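Local coordinates for protein peptidase S15/CocE/NonD (Thaumarchaeota archaeon SCGC AB-539-E09, PDB 4PF1) that is an aminopeptidase of the serine peptidase type with an alpha/beta-hydrolase fold, probably cleaving residues from the amino end of peptides, at residues S377-A382 against P481-G486. Sequence-based numbering, arbitrary orientation.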
loop_
_atom_site.group_PDB
_atom_site.type_symbol
_atom_site.label_atom_id
_atom_site.label_comp_id
_atom_site.label_asym_id
_atom_site.label_seq_id
_atom_site.Cartn_x
_atom_site.Cartn_y
_atom_site.Cartn_z
ATOM N N SER A 377 -16.296 -27.388 -13.824
ATOM C CA SER A 377 -14.958 -27.283 -13.250
ATOM C C SER A 377 -14.145 -26.161 -13.879
ATOM O O SER A 377 -14.061 -26.058 -15.105
ATOM C CB SER A 377 -14.220 -28.611 -13.399
ATOM O OG SER A 377 -12.853 -28.511 -13.033
ATOM N N TYR A 378 -13.533 -25.329 -13.029
ATOM C CA TYR A 378 -12.643 -24.268 -13.481
ATOM C C TYR A 378 -11.232 -24.800 -13.467
ATOM O O TYR A 378 -10.759 -25.286 -12.435
ATOM C CB TYR A 378 -12.767 -23.019 -12.601
ATOM C CG TYR A 378 -11.979 -21.824 -13.103
ATOM C CD1 TYR A 378 -10.613 -21.706 -12.851
ATOM C CD2 TYR A 378 -12.613 -20.776 -13.765
ATOM C CE1 TYR A 378 -9.892 -20.589 -13.274
ATOM C CE2 TYR A 378 -11.901 -19.655 -14.196
ATOM C CZ TYR A 378 -10.542 -19.562 -13.939
ATOM O OH TYR A 378 -9.846 -18.446 -14.327
ATOM N N GLU A 379 -10.563 -24.727 -14.615
ATOM C CA GLU A 379 -9.199 -25.208 -14.768
ATOM C C GLU A 379 -8.222 -24.061 -14.576
ATOM O O GLU A 379 -8.245 -23.098 -15.348
ATOM C CB GLU A 379 -9.022 -25.857 -16.152
ATOM C CG GLU A 379 -7.693 -26.571 -16.345
ATOM C CD GLU A 379 -7.489 -27.181 -17.720
ATOM O OE1 GLU A 379 -8.253 -26.841 -18.652
ATOM O OE2 GLU A 379 -6.553 -27.997 -17.866
ATOM N N THR A 380 -7.361 -24.158 -13.543
ATOM C CA THR A 380 -6.335 -23.147 -13.274
ATOM C C THR A 380 -5.203 -23.318 -14.300
ATOM O O THR A 380 -5.097 -24.370 -14.931
ATOM C CB THR A 380 -5.863 -23.193 -11.803
ATOM O OG1 THR A 380 -5.565 -24.538 -11.422
ATOM C CG2 THR A 380 -6.889 -22.596 -10.844
ATOM N N GLY A 381 -4.438 -22.256 -14.527
ATOM C CA GLY A 381 -3.402 -22.238 -15.555
ATOM C C GLY A 381 -3.991 -21.835 -16.893
ATOM O O GLY A 381 -3.601 -20.814 -17.465
ATOM N N ALA A 382 -4.976 -22.624 -17.382
ATOM C CA ALA A 382 -5.702 -22.358 -18.626
ATOM C C ALA A 382 -6.771 -21.268 -18.419
ATOM O O ALA A 382 -7.128 -20.575 -19.377
ATOM C CB ALA A 382 -6.354 -23.636 -19.132
ATOM N N PRO A 481 2.068 -28.133 -22.747
ATOM C CA PRO A 481 1.197 -28.101 -21.557
ATOM C C PRO A 481 0.782 -29.498 -21.074
ATOM O O PRO A 481 0.568 -30.400 -21.888
ATOM C CB PRO A 481 -0.015 -27.294 -22.030
ATOM C CG PRO A 481 -0.040 -27.472 -23.502
ATOM C CD PRO A 481 1.390 -27.546 -23.925
ATOM N N LEU A 482 0.687 -29.673 -19.740
ATOM C CA LEU A 482 0.272 -30.925 -19.106
ATOM C C LEU A 482 -1.002 -30.677 -18.293
ATOM O O LEU A 482 -0.986 -29.890 -17.346
ATOM C CB LEU A 482 1.402 -31.480 -18.217
ATOM C CG LEU A 482 1.301 -32.952 -17.834
ATOM C CD1 LEU A 482 2.643 -33.630 -17.945
ATOM C CD2 LEU A 482 0.757 -33.114 -16.429
ATOM N N ARG A 483 -2.105 -31.317 -18.692
ATOM C CA ARG A 483 -3.413 -31.147 -18.056
ATOM C C ARG A 483 -3.692 -32.254 -17.052
ATOM O O ARG A 483 -3.580 -33.429 -17.394
ATOM C CB ARG A 483 -4.536 -31.129 -19.115
ATOM C CG ARG A 483 -4.440 -30.003 -20.145
ATOM C CD ARG A 483 -5.680 -29.963 -21.021
ATOM N NE ARG A 483 -6.867 -29.542 -20.269
ATOM C CZ ARG A 483 -8.105 -29.945 -20.535
ATOM N NH1 ARG A 483 -8.333 -30.795 -21.528
ATOM N NH2 ARG A 483 -9.121 -29.518 -19.800
ATOM N N VAL A 484 -4.092 -31.882 -15.823
ATOM C CA VAL A 484 -4.453 -32.841 -14.767
ATOM C C VAL A 484 -5.876 -32.549 -14.258
ATOM O O VAL A 484 -6.285 -31.389 -14.197
ATOM C CB VAL A 484 -3.435 -32.894 -13.592
ATOM C CG1 VAL A 484 -2.131 -33.571 -14.014
ATOM C CG2 VAL A 484 -3.176 -31.505 -13.001
ATOM N N ALA A 485 -6.628 -33.606 -13.929
ATOM C CA ALA A 485 -7.988 -33.494 -13.404
ATOM C C ALA A 485 -8.287 -34.634 -12.432
ATOM O O ALA A 485 -7.772 -35.738 -12.593
ATOM C CB ALA A 485 -8.999 -33.492 -14.541
ATOM N N GLY A 486 -9.099 -34.349 -11.428
ATOM C CA GLY A 486 -9.489 -35.335 -10.431
ATOM C C GLY A 486 -8.695 -35.264 -9.147
ATOM O O GLY A 486 -8.159 -34.211 -8.791
HETATM O O HOH W 1 -7.006 -30.062 -16.342
#
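A side-on, two-nitrogen salt bridge between Glu379 and Arg483 joins the mixed sheet of the alpha/beta-hydrolase fold, at the end of strand 375-379, to the short strand 482-486. NE of Arg483 donates to OE2 of Glu379 at 2.9 Å; at 169° this bond is nearly straight, lies in the guanidinium plane and reaches the oxygen from its syn side. The second bond, from NH2 of Arg483 to OE1 of Glu379 at 3.0 Å, is more bent (140°). The two flat groups stand 49° apart, in keeping with this bond meeting OE1 from above the carboxylate plane. Glu379 reaches the guanidinium because its CG stands anti to the backbone N and the chain runs on extended, whereas Arg483 bends at chi3, bringing its NE edge to the acid. A water bridges OE2 of Glu379 and Val484 O, 2.6 Å from each. Replacing Arg483 by an alanine is likely to leave the buried carboxylate of Glu379 without its cationic mate and open a gap beside it. Other strands share the acid: Thr565 of strand 562-566 hydrogen-bonds to OE2, and His386 of strand 384-388 to OE1. Strand 562-566 pairs antiparallel with 482-486 and is also joined by backbone hydrogen bonds to Thr380, through Ser563 and Thr565, consistent with a place between the two segments, while strand 606-625 packs against Arg483 through Ile625.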